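Local coordinates for iron-regulated ABC transporter siderophore-binding protein SirA (Staphylococcus aureus subsp. aureus, PDB 3MWF) that binds the siderophore staphyloferrin B with its ferric iron and probably delivers it to an ABC transporter for iron uptake, at residues P42-E47 / T65-E71; F116-K121 / L136-Y140; S164-A170 / I223-D229. All blocks are in the same frame, centred on the assembly; numbering follows the deposited sequence.

Contacts 1 and 3 are both pairs of parallel strands, one in each lobe of the binding protein, whereas contact 2 joins two helices, one of them the long helix 130-155. Contact 3 is the buried one: strands 163-168 and 222-227 run side by side inside the second sheet, and Arg169 just beyond them grips the siderophore. Contact 1 is partly buried near the border of the first sheet, with short pairing and charged ends; its Glu71 is linked to the ligand pocket through Arg93. Contact 2, also partly buried, has no hydrogen bond between its segments and relies on rings and aliphatic chains. Helix 130-155 leads from it toward strand 163-168 of contact 3.

Contact 1: residues P42-E47 / T65-E71; sequences PVGAVE and TKIVGQE
The carboxylate of Glu47 and the side-chain amide of Gln70 lie side by side and point the same way, their planes 46° apart, so that neither lays a face flat on the other. OE2 of Glu47 and OE1 of Gln70 come within 3.4 Å as two acceptors, without a hydrogen bond. Gln70 has a second conformer, which leaves this detail doubtful; OE2 of Glu47 finds its charged partner in Lys52. Closer to the backbone, Glu47 CB rests on Ile67 CG2 at 3.8 Å. Its CG is tucked between backbone N and carbonyl carbon (chi1 78°), which sends the extended chain past the carbonyl of Gly69.

Behind these ends runs a short parallel pairing of the first mixed sheet, Gly44 with Lys66 and Ala45 with Ile67. Ala45 is bonded through both its backbone N and its backbone O: N donates to Lys66 O at 2.9 Å, and O accepts from Val68 N at 2.9 Å. Lys66 N to Val43 O and Glu47 N to Gly69 O continue the pairing in either direction. Thr65 closes one end, its OG1 giving a proton to Pro42 O at 2.8 Å, tilted 18° from the carbonyl plane, while its CG2 packs on Ala45 CB at 3.8 Å.

Val46 divides its two methyls: CG1 meets Val68 CG2 at 4.1 Å, and CG2 lies 3.9 Å from Glu71 OE1. A water bridges Glu47 O and Glu71 N. The Glu71 carboxylate is held by Gln29 at OE1 and by a salt bridge from OE2 to Arg93, a siderophore-pocket residue. Glu71 is therefore a second-shell acid that probably helps position Arg93, and the arginine would be expected to favour its ionised form.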
loop_
_atom_site.group_PDB
_atom_site.type_symbol
_atom_site.label_atom_id
_atom_site.label_comp_id
_atom_site.label_asym_id
_atom_site.label_seq_id
_atom_site.Cartn_x
_atom_site.Cartn_y
_atom_site.Cartn_z
ATOM N N PRO A 42 -2.170 -5.587 17.732
ATOM C CA PRO A 42 -2.038 -7.007 17.437
ATOM C C PRO A 42 -1.129 -7.720 18.443
ATOM O O PRO A 42 -0.145 -7.146 18.906
ATOM C CB PRO A 42 -1.407 -7.030 16.029
ATOM C CG PRO A 42 -1.747 -5.714 15.436
ATOM C CD PRO A 42 -1.690 -4.750 16.614
ATOM N N VAL A 43 -1.474 -8.953 18.794
ATOM C CA VAL A 43 -0.581 -9.753 19.620
ATOM C C VAL A 43 0.599 -10.284 18.812
ATOM O O VAL A 43 1.659 -10.610 19.366
ATOM C CB VAL A 43 -1.320 -10.861 20.414
ATOM C CG1 VAL A 43 -2.368 -10.199 21.327
ATOM C CG2 VAL A 43 -1.948 -11.915 19.480
ATOM N N GLY A 44 0.400 -10.362 17.489
ATOM C CA GLY A 44 1.422 -10.837 16.564
ATOM C C GLY A 44 1.287 -10.125 15.224
ATOM O O GLY A 44 0.196 -9.775 14.821
ATOM N N ALA A 45 2.412 -9.916 14.556
ATOM C CA ALA A 45 2.434 -9.242 13.237
ATOM C C ALA A 45 3.576 -9.758 12.420
ATOM O O ALA A 45 4.612 -10.152 12.953
ATOM C CB ALA A 45 2.550 -7.738 13.392
ATOM N N VAL A 46 3.425 -9.733 11.095
ATOM C CA VAL A 46 4.581 -9.993 10.261
ATOM C C VAL A 46 5.597 -8.834 10.396
ATOM O O VAL A 46 5.232 -7.707 10.730
ATOM C CB VAL A 46 4.203 -10.219 8.773
ATOM C CG1 VAL A 46 3.498 -11.624 8.608
ATOM C CG2 VAL A 46 3.357 -9.045 8.206
ATOM N N GLU A 47 6.867 -9.157 10.198
ATOM C CA GLU A 47 7.915 -8.124 10.276
ATOM C C GLU A 47 7.715 -7.070 9.180
ATOM O O GLU A 47 7.174 -7.365 8.118
ATOM C CB GLU A 47 9.298 -8.756 10.174
ATOM C CG GLU A 47 9.726 -9.150 8.807
ATOM C CD GLU A 47 11.043 -9.886 8.790
ATOM O OE1 GLU A 47 11.518 -10.288 9.872
ATOM O OE2 GLU A 47 11.566 -10.099 7.679
ATOM N N THR A 65 4.058 -6.588 20.735
ATOM C CA THR A 65 3.623 -7.376 19.575
ATOM C C THR A 65 4.741 -8.325 19.160
ATOM O O THR A 65 5.882 -7.912 18.935
ATOM C CB THR A 65 3.226 -6.473 18.368
ATOM O OG1 THR A 65 2.161 -5.600 18.748
ATOM C CG2 THR A 65 2.809 -7.335 17.151
ATOM N N LYS A 66 4.433 -9.615 19.063
ATOM C CA LYS A 66 5.408 -10.602 18.698
ATOM C C LYS A 66 5.504 -10.668 17.176
ATOM O O LYS A 66 4.487 -10.611 16.474
ATOM C CB LYS A 66 5.003 -11.969 19.275
ATOM C CG LYS A 66 5.632 -13.192 18.627
ATOM C CD LYS A 66 7.019 -13.468 19.209
ATOM C CE LYS A 66 7.732 -14.541 18.424
ATOM N NZ LYS A 66 9.010 -14.859 19.124
ATOM N N ILE A 67 6.718 -10.821 16.681
ATOM C CA ILE A 67 6.931 -10.947 15.230
ATOM C C ILE A 67 6.732 -12.404 14.845
ATOM O O ILE A 67 7.378 -13.291 15.409
ATOM C CB ILE A 67 8.328 -10.401 14.803
ATOM C CG1 ILE A 67 8.436 -8.910 15.141
ATOM C CG2 ILE A 67 8.602 -10.711 13.326
ATOM C CD1 ILE A 67 7.419 -8.026 14.450
ATOM N N VAL A 68 5.839 -12.659 13.889
ATOM C CA VAL A 68 5.578 -14.024 13.470
ATOM C C VAL A 68 6.274 -14.425 12.172
ATOM O O VAL A 68 5.983 -15.491 11.630
ATOM C CB VAL A 68 4.066 -14.333 13.412
ATOM C CG1 VAL A 68 3.442 -14.067 14.771
ATOM C CG2 VAL A 68 3.373 -13.460 12.324
ATOM N N GLY A 69 7.217 -13.619 11.695
ATOM C CA GLY A 69 7.990 -13.989 10.515
ATOM C C GLY A 69 7.812 -13.014 9.362
ATOM O O GLY A 69 7.269 -11.930 9.536
ATOM N N GLN A 70 8.246 -13.433 8.182
ATOM C CA GLN A 70 8.284 -12.575 6.993
ATOM C C GLN A 70 6.970 -12.680 6.226
ATOM O O GLN A 70 6.394 -13.763 6.085
ATOM C CB GLN A 70 9.465 -12.951 6.091
ATOM C CG GLN A 70 10.818 -12.872 6.806
ATOM C CD GLN A 70 12.028 -13.052 5.887
ATOM O OE1 GLN A 70 13.157 -12.737 6.271
ATOM N NE2 GLN A 70 11.801 -13.576 4.686
ATOM N N GLU A 71 6.495 -11.548 5.723
ATOM C CA GLU A 71 5.200 -11.528 5.029
ATOM C C GLU A 71 5.019 -12.585 3.917
ATOM O O GLU A 71 3.939 -13.135 3.775
ATOM C CB GLU A 71 4.881 -10.109 4.548
ATOM C CG GLU A 71 3.490 -9.997 3.881
ATOM C CD GLU A 71 3.051 -8.573 3.661
ATOM O OE1 GLU A 71 3.243 -7.723 4.579
ATOM O OE2 GLU A 71 2.445 -8.346 2.575
HETATM O O HOH W 1 7.706 -9.140 6.000
#

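Contact 2: residues F116-K121 / L136-Y140; sequences FKDTTK and LLKKY
An interhelical seam between helix 116-127 and the long helix 130-155 is built round Phe116 and Tyr140, whose rings form a T-shaped pair. The edge of Phe116 points at the face of Tyr140, with CZ of Phe116 3.5 Å from CE1 of Tyr140, over the middle of the ring; the centroids are 4.9 Å apart and the planes stand at 81°. A chi1 of 74° swings the Phe116 ring across to its partner. The two short segments run nearly antiparallel, at 156°, with axes 11.1 Å apart, so side chains fill the interval. Helix 130-155 leads from the first lobe to the second, consistent with the single connecting helix of siderophore-binding proteins of this family, and helices 179-187 and 277-290 also pack on the aromatic pair. Leu137 reaches between the side chains opposite: its CD1 touches Lys121 CG at 3.7 Å, and its CD2 lies 3.9 Å from Lys117 CG. The Leu137 and Thr120 side chains reach toward each other tip to tip, with Leu137 CG 3.9 Å from Thr120 CG2. The hydroxyl of Thr120 turns back within its own helix to Phe116 O. Beyond the aliphatic contacts, Lys117 NZ and Tyr140 OH both bind Asp187 OD2.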
loop_
_atom_site.group_PDB
_atom_site.type_symbol
_atom_site.label_atom_id
_atom_site.label_comp_id
_atom_site.label_asym_id
_atom_site.label_seq_id
_atom_site.Cartn_x
_atom_site.Cartn_y
_atom_site.Cartn_z
ATOM N N PHE A 116 -6.405 -0.595 1.194
ATOM C CA PHE A 116 -6.505 -0.334 2.631
ATOM C C PHE A 116 -7.961 -0.057 3.045
ATOM O O PHE A 116 -8.328 -0.289 4.196
ATOM C CB PHE A 116 -5.559 0.799 3.036
ATOM C CG PHE A 116 -6.046 2.161 2.599
ATOM C CD1 PHE A 116 -5.739 2.650 1.331
ATOM C CD2 PHE A 116 -6.842 2.927 3.457
ATOM C CE1 PHE A 116 -6.207 3.898 0.908
ATOM C CE2 PHE A 116 -7.331 4.175 3.044
ATOM C CZ PHE A 116 -7.003 4.661 1.760
ATOM N N LYS A 117 -8.801 0.382 2.093
ATOM C CA LYS A 117 -10.215 0.607 2.417
ATOM C C LYS A 117 -10.920 -0.725 2.624
ATOM O O LYS A 117 -11.745 -0.866 3.529
ATOM C CB LYS A 117 -10.888 1.466 1.334
ATOM C CG LYS A 117 -10.312 2.892 1.298
ATOM C CD LYS A 117 -10.682 3.692 0.023
ATOM C CE LYS A 117 -10.276 2.929 -1.253
ATOM N NZ LYS A 117 -9.478 3.635 -2.326
ATOM N N ASP A 118 -10.579 -1.712 1.804
ATOM C CA ASP A 118 -11.148 -3.047 1.963
ATOM C C ASP A 118 -10.650 -3.711 3.247
ATOM O O ASP A 118 -11.419 -4.341 3.979
ATOM C CB ASP A 118 -10.866 -3.897 0.722
ATOM C CG ASP A 118 -11.602 -3.375 -0.506
ATOM O OD1 ASP A 118 -12.486 -2.490 -0.352
ATOM O OD2 ASP A 118 -11.314 -3.832 -1.622
ATOM N N THR A 119 -9.361 -3.549 3.540
ATOM C CA THR A 119 -8.782 -4.029 4.810
ATOM C C THR A 119 -9.514 -3.388 6.004
ATOM O O THR A 119 -9.853 -4.070 6.966
ATOM C CB THR A 119 -7.275 -3.697 4.849
ATOM O OG1 THR A 119 -6.680 -4.268 3.688
ATOM C CG2 THR A 119 -6.588 -4.266 6.093
ATOM N N THR A 120 -9.773 -2.083 5.922
ATOM C CA THR A 120 -10.413 -1.344 7.017
ATOM C C THR A 120 -11.848 -1.808 7.238
ATOM O O THR A 120 -12.252 -2.061 8.374
ATOM C CB THR A 120 -10.381 0.167 6.758
ATOM O OG1 THR A 120 -9.015 0.608 6.704
ATOM C CG2 THR A 120 -11.072 0.938 7.882
ATOM N N LYS A 121 -12.596 -1.959 6.148
ATOM C CA LYS A 121 -13.974 -2.492 6.237
ATOM C C LYS A 121 -14.025 -3.913 6.791
ATOM O O LYS A 121 -14.794 -4.192 7.712
ATOM C CB LYS A 121 -14.655 -2.453 4.863
ATOM C CG LYS A 121 -14.991 -1.066 4.388
ATOM C CD LYS A 121 -15.435 -1.105 2.914
ATOM C CE LYS A 121 -14.843 0.072 2.138
ATOM N NZ LYS A 121 -15.486 0.259 0.790
ATOM N N LEU A 136 -12.938 6.292 10.229
ATOM C CA LEU A 136 -11.648 6.347 9.543
ATOM C C LEU A 136 -11.817 6.641 8.035
ATOM O O LEU A 136 -11.185 7.539 7.492
ATOM C CB LEU A 136 -10.872 5.043 9.765
ATOM C CG LEU A 136 -10.256 4.743 11.143
ATOM C CD1 LEU A 136 -9.413 3.489 11.039
ATOM C CD2 LEU A 136 -9.411 5.904 11.701
ATOM N N LEU A 137 -12.702 5.898 7.386
ATOM C CA LEU A 137 -12.908 6.014 5.955
ATOM C C LEU A 137 -13.552 7.353 5.591
ATOM O O LEU A 137 -13.178 7.967 4.592
ATOM C CB LEU A 137 -13.693 4.813 5.428
ATOM C CG LEU A 137 -12.900 3.487 5.570
ATOM C CD1 LEU A 137 -13.642 2.323 4.925
ATOM C CD2 LEU A 137 -11.489 3.590 4.989
ATOM N N LYS A 138 -14.475 7.831 6.434
ATOM C CA LYS A 138 -15.019 9.188 6.251
ATOM C C LYS A 138 -13.904 10.247 6.294
ATOM O O LYS A 138 -13.873 11.135 5.450
ATOM C CB LYS A 138 -16.115 9.489 7.295
ATOM C CG LYS A 138 -16.747 10.882 7.211
ATOM C CD LYS A 138 -17.844 10.975 6.143
ATOM C CE LYS A 138 -19.233 10.629 6.664
ATOM N NZ LYS A 138 -19.478 9.142 6.766
ATOM N N LYS A 139 -12.997 10.139 7.265
ATOM C CA LYS A 139 -11.852 11.034 7.370
ATOM C C LYS A 139 -10.969 11.007 6.104
ATOM O O LYS A 139 -10.481 12.051 5.652
ATOM C CB LYS A 139 -11.019 10.676 8.614
ATOM C CG LYS A 139 -9.906 11.646 8.908
ATOM C CD LYS A 139 -9.619 11.772 10.428
ATOM C CE LYS A 139 -8.229 11.237 10.791
ATOM N NZ LYS A 139 -8.142 9.732 10.794
ATOM N N TYR A 140 -10.744 9.812 5.554
ATOM C CA TYR A 140 -9.979 9.711 4.328
ATOM C C TYR A 140 -10.718 10.371 3.153
ATOM O O TYR A 140 -10.129 11.144 2.397
ATOM C CB TYR A 140 -9.617 8.243 4.008
ATOM C CG TYR A 140 -8.998 8.058 2.629
ATOM C CD1 TYR A 140 -7.640 8.301 2.404
ATOM C CD2 TYR A 140 -9.774 7.612 1.563
ATOM C CE1 TYR A 140 -7.087 8.152 1.123
ATOM C CE2 TYR A 140 -9.232 7.451 0.308
ATOM C CZ TYR A 140 -7.901 7.698 0.098
ATOM O OH TYR A 140 -7.393 7.515 -1.160
#

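Contact 3: residues S164-A170 / I223-D229; sequences SVVNFRA and IFVVKSD. With SE8 (5-[(2-{[(3S)-5-{[(2S)-2-amino-2-carboxyethyl]amino}-3-carboxy-3-hydroxy-5-oxopentanoyl]amino}ethyl)amino]-2,5-dioxopentanoic acid), chain C.
Strands 163-168 and 222-227 run parallel, pairing Ser164 with Ile223 through to Phe168 with Lys227, as neighbouring interior strands of the mixed sheet of the second lobe; their axes cross at -24°. The backbone bonds include Phe224 N to Ser164 O at 2.9 Å and Val226 N to Val166 O at 2.8 Å, and Ser228 N to Phe168 O carries the pairing past the strand end.

Apolar contacts occupy both faces. On one, Val166 CG2 meets Ile223 CG2, and Val225 CG1 lies 3.6 Å from Phe168 CE2, with helix 236-246 packed nearby against Phe168. On the other, Val165 CG1 meets Val226 CG2, and Trp271 packs against Phe224 and Val226.

Polar side chains take over at the C-terminal ends. The buried amide of Asn167 spends both its N-H groups on backbone carbonyls, ND2 donating almost straight to Val226 O at 3.1 Å and to Ser228 O at 3.1 Å. Both acceptors lie in the amide plane, which fixes its rotation and leaves OD1 turned to Arg169, whose NE donates to a lone pair of that oxygen at 2.8 Å. Asp229, with CG anti to its backbone N (chi1 -169°), brings OD2 within 2.9 Å of Ala170 N through its anti lone pair; its OD1 forms a long salt bridge with Arg169 NH1.

The ligand contact belongs to Arg169, a residue of the staphyloferrin B pocket. Through its bond to NE, Asn167 probably helps to position the guanidinium as a second-shell residue, and Ser228 O lies over one guanidinium face. At the edge of the guanidinium, NH1 and NH2 of Arg169 each donate to the amide oxygen O22 of SE8, both at 3.0 Å.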
loop_
_atom_site.group_PDB
_atom_site.type_symbol
_atom_site.label_atom_id
_atom_site.label_comp_id
_atom_site.label_asym_id
_atom_site.label_seq_id
_atom_site.Cartn_x
_atom_site.Cartn_y
_atom_site.Cartn_z
ATOM N N SER A 164 2.247 9.176 -12.950
ATOM C CA SER A 164 2.703 7.763 -12.850
ATOM C C SER A 164 3.594 7.653 -11.630
ATOM O O SER A 164 4.210 8.638 -11.223
ATOM C CB SER A 164 3.424 7.293 -14.106
ATOM O OG SER A 164 4.650 7.980 -14.331
ATOM N N VAL A 165 3.626 6.454 -11.059
ATOM C CA VAL A 165 4.459 6.143 -9.907
ATOM C C VAL A 165 5.453 5.092 -10.396
ATOM O O VAL A 165 5.073 3.957 -10.747
ATOM C CB VAL A 165 3.596 5.590 -8.742
ATOM C CG1 VAL A 165 4.507 5.210 -7.543
ATOM C CG2 VAL A 165 2.563 6.651 -8.331
ATOM N N VAL A 166 6.713 5.494 -10.486
ATOM C CA VAL A 166 7.778 4.646 -11.060
ATOM C C VAL A 166 8.656 4.196 -9.912
ATOM O O VAL A 166 9.125 5.038 -9.120
ATOM C CB VAL A 166 8.613 5.436 -12.084
ATOM C CG1 VAL A 166 9.819 4.633 -12.570
ATOM C CG2 VAL A 166 7.702 5.861 -13.292
ATOM N N ASN A 167 8.874 2.886 -9.843
ATOM C CA ASN A 167 9.658 2.273 -8.746
ATOM C C ASN A 167 10.873 1.588 -9.321
ATOM O O ASN A 167 10.771 0.589 -10.072
ATOM C CB ASN A 167 8.735 1.292 -8.001
ATOM C CG ASN A 167 9.468 0.232 -7.157
ATOM O OD1 ASN A 167 9.051 -0.932 -7.161
ATOM N ND2 ASN A 167 10.537 0.616 -6.439
ATOM N N PHE A 168 12.052 2.118 -8.983
ATOM C CA PHE A 168 13.283 1.455 -9.400
ATOM C C PHE A 168 13.622 0.351 -8.398
ATOM O O PHE A 168 13.628 0.600 -7.176
ATOM C CB PHE A 168 14.427 2.455 -9.525
ATOM C CG PHE A 168 14.182 3.470 -10.597
ATOM C CD1 PHE A 168 14.052 3.043 -11.912
ATOM C CD2 PHE A 168 14.029 4.814 -10.292
ATOM C CE1 PHE A 168 13.794 3.941 -12.930
ATOM C CE2 PHE A 168 13.783 5.749 -11.327
ATOM C CZ PHE A 168 13.651 5.297 -12.647
ATOM N N ARG A 169 13.848 -0.856 -8.916
ATOM C CA ARG A 169 14.206 -2.014 -8.061
ATOM C C ARG A 169 15.622 -2.429 -8.406
ATOM O O ARG A 169 16.284 -1.771 -9.200
ATOM C CB ARG A 169 13.241 -3.168 -8.284
ATOM C CG ARG A 169 11.780 -2.822 -7.938
ATOM C CD ARG A 169 11.110 -3.969 -7.123
ATOM N NE ARG A 169 10.041 -3.381 -6.335
ATOM C CZ ARG A 169 9.649 -3.772 -5.147
ATOM N NH1 ARG A 169 10.233 -4.806 -4.495
ATOM N NH2 ARG A 169 8.662 -3.100 -4.602
ATOM N N ALA A 170 16.098 -3.516 -7.814
ATOM C CA ALA A 170 17.493 -3.923 -8.018
ATOM C C ALA A 170 17.799 -4.411 -9.448
ATOM O O ALA A 170 18.936 -4.265 -9.937
ATOM C CB ALA A 170 17.868 -5.034 -6.974
ATOM N N ILE A 223 5.654 12.754 -12.372
ATOM C CA ILE A 223 6.111 11.389 -12.091
ATOM C C ILE A 223 6.654 11.331 -10.680
ATOM O O ILE A 223 7.428 12.195 -10.269
ATOM C CB ILE A 223 7.173 10.922 -13.129
ATOM C CG1 ILE A 223 6.533 10.755 -14.519
ATOM C CG2 ILE A 223 7.897 9.616 -12.660
ATOM C CD1 ILE A 223 7.545 10.416 -15.639
ATOM N N PHE A 224 6.230 10.311 -9.937
ATOM C CA PHE A 224 6.628 10.126 -8.556
ATOM C C PHE A 224 7.564 8.953 -8.535
ATOM O O PHE A 224 7.177 7.850 -8.939
ATOM C CB PHE A 224 5.365 9.850 -7.735
ATOM C CG PHE A 224 4.398 10.997 -7.749
ATOM C CD1 PHE A 224 4.615 12.095 -6.908
ATOM C CD2 PHE A 224 3.317 11.031 -8.646
ATOM C CE1 PHE A 224 3.757 13.175 -6.927
ATOM C CE2 PHE A 224 2.427 12.108 -8.668
ATOM C CZ PHE A 224 2.651 13.196 -7.798
ATOM N N VAL A 225 8.800 9.178 -8.093
ATOM C CA VAL A 225 9.807 8.110 -8.129
ATOM C C VAL A 225 10.050 7.495 -6.746
ATOM O O VAL A 225 10.373 8.218 -5.802
ATOM C CB VAL A 225 11.135 8.644 -8.710
ATOM C CG1 VAL A 225 12.247 7.606 -8.613
ATOM C CG2 VAL A 225 10.947 9.053 -10.162
ATOM N N VAL A 226 9.944 6.170 -6.653
ATOM C CA VAL A 226 10.163 5.436 -5.386
ATOM C C VAL A 226 11.306 4.458 -5.572
ATOM O O VAL A 226 11.271 3.613 -6.472
ATOM C CB VAL A 226 8.901 4.645 -4.949
ATOM C CG1 VAL A 226 9.127 3.981 -3.585
ATOM C CG2 VAL A 226 7.664 5.518 -4.891
ATOM N N LYS A 227 12.351 4.580 -4.747
ATOM C CA LYS A 227 13.473 3.634 -4.794
ATOM C C LYS A 227 13.170 2.609 -3.706
ATOM O O LYS A 227 13.118 2.961 -2.525
ATOM C CB LYS A 227 14.788 4.371 -4.504
ATOM C CG LYS A 227 15.292 5.138 -5.725
ATOM C CD LYS A 227 16.593 5.893 -5.414
ATOM C CE LYS A 227 16.344 7.162 -4.628
ATOM N NZ LYS A 227 15.735 8.242 -5.494
ATOM N N SER A 228 12.904 1.365 -4.094
ATOM C CA SER A 228 12.461 0.366 -3.121
ATOM C C SER A 228 12.642 -1.035 -3.657
ATOM O O SER A 228 12.187 -1.353 -4.749
ATOM C CB SER A 228 10.983 0.599 -2.755
ATOM O OG SER A 228 10.524 -0.345 -1.786
ATOM N N ASP A 229 13.358 -1.860 -2.903
ATOM C CA ASP A 229 13.444 -3.294 -3.192
ATOM C C ASP A 229 13.872 -3.990 -1.891
ATOM O O ASP A 229 15.086 -4.240 -1.666
ATOM C CB ASP A 229 14.419 -3.590 -4.354
ATOM C CG ASP A 229 14.335 -5.024 -4.858
ATOM O OD1 ASP A 229 13.794 -5.894 -4.142
ATOM O OD2 ASP A 229 14.862 -5.323 -5.957
HETATM C C1 SE8 C . 7.744 -9.520 -2.096
HETATM C C2 SE8 C . 8.710 -8.450 -2.520
HETATM C C3 SE8 C . 8.981 -7.483 -1.378
HETATM N N4 SE8 C . 7.806 -6.703 -1.004
HETATM C C5 SE8 C . 7.570 -5.508 -1.507
HETATM C C6 SE8 C . 6.241 -4.879 -1.168
HETATM C C7 SE8 C . 5.147 -5.377 -2.112
HETATM C C8 SE8 C . 3.797 -4.836 -1.604
HETATM C C9 SE8 C . 2.627 -5.059 -2.559
HETATM N N10 SE8 C . 2.612 -6.180 -3.278
HETATM C C11 SE8 C . 1.495 -6.423 -4.162
HETATM C C12 SE8 C . 0.753 -7.687 -3.764
HETATM N N13 SE8 C . -0.066 -8.208 -4.850
HETATM C C14 SE8 C . 0.408 -9.002 -5.856
HETATM C C15 SE8 C . 1.712 -9.722 -5.681
HETATM C C16 SE8 C . 2.725 -8.649 -5.995
HETATM C C17 SE8 C . 4.026 -8.741 -5.261
HETATM C C18 SE8 C . 5.184 -8.779 -6.140
HETATM O O19 SE8 C . 8.160 -10.435 -1.337
HETATM O O20 SE8 C . 6.585 -9.485 -2.555
HETATM N N21 SE8 C . 8.155 -7.739 -3.688
HETATM O O22 SE8 C . 8.347 -4.903 -2.220
HETATM C C23 SE8 C . 5.446 -4.943 -3.536
HETATM O O24 SE8 C . 5.246 -3.749 -3.872
HETATM O O25 SE8 C . 5.873 -5.785 -4.365
HETATM O O26 SE8 C . 5.167 -6.815 -2.122
HETATM O O27 SE8 C . 1.735 -4.219 -2.626
HETATM O O28 SE8 C . -0.171 -9.133 -6.919
HETATM O O29 SE8 C . 4.121 -8.645 -4.034
HETATM O O30 SE8 C . 6.257 -8.381 -5.700
HETATM O O31 SE8 C . 5.060 -9.167 -7.329
HETATM O O HOH W 2 11.729 -7.170 -6.396
#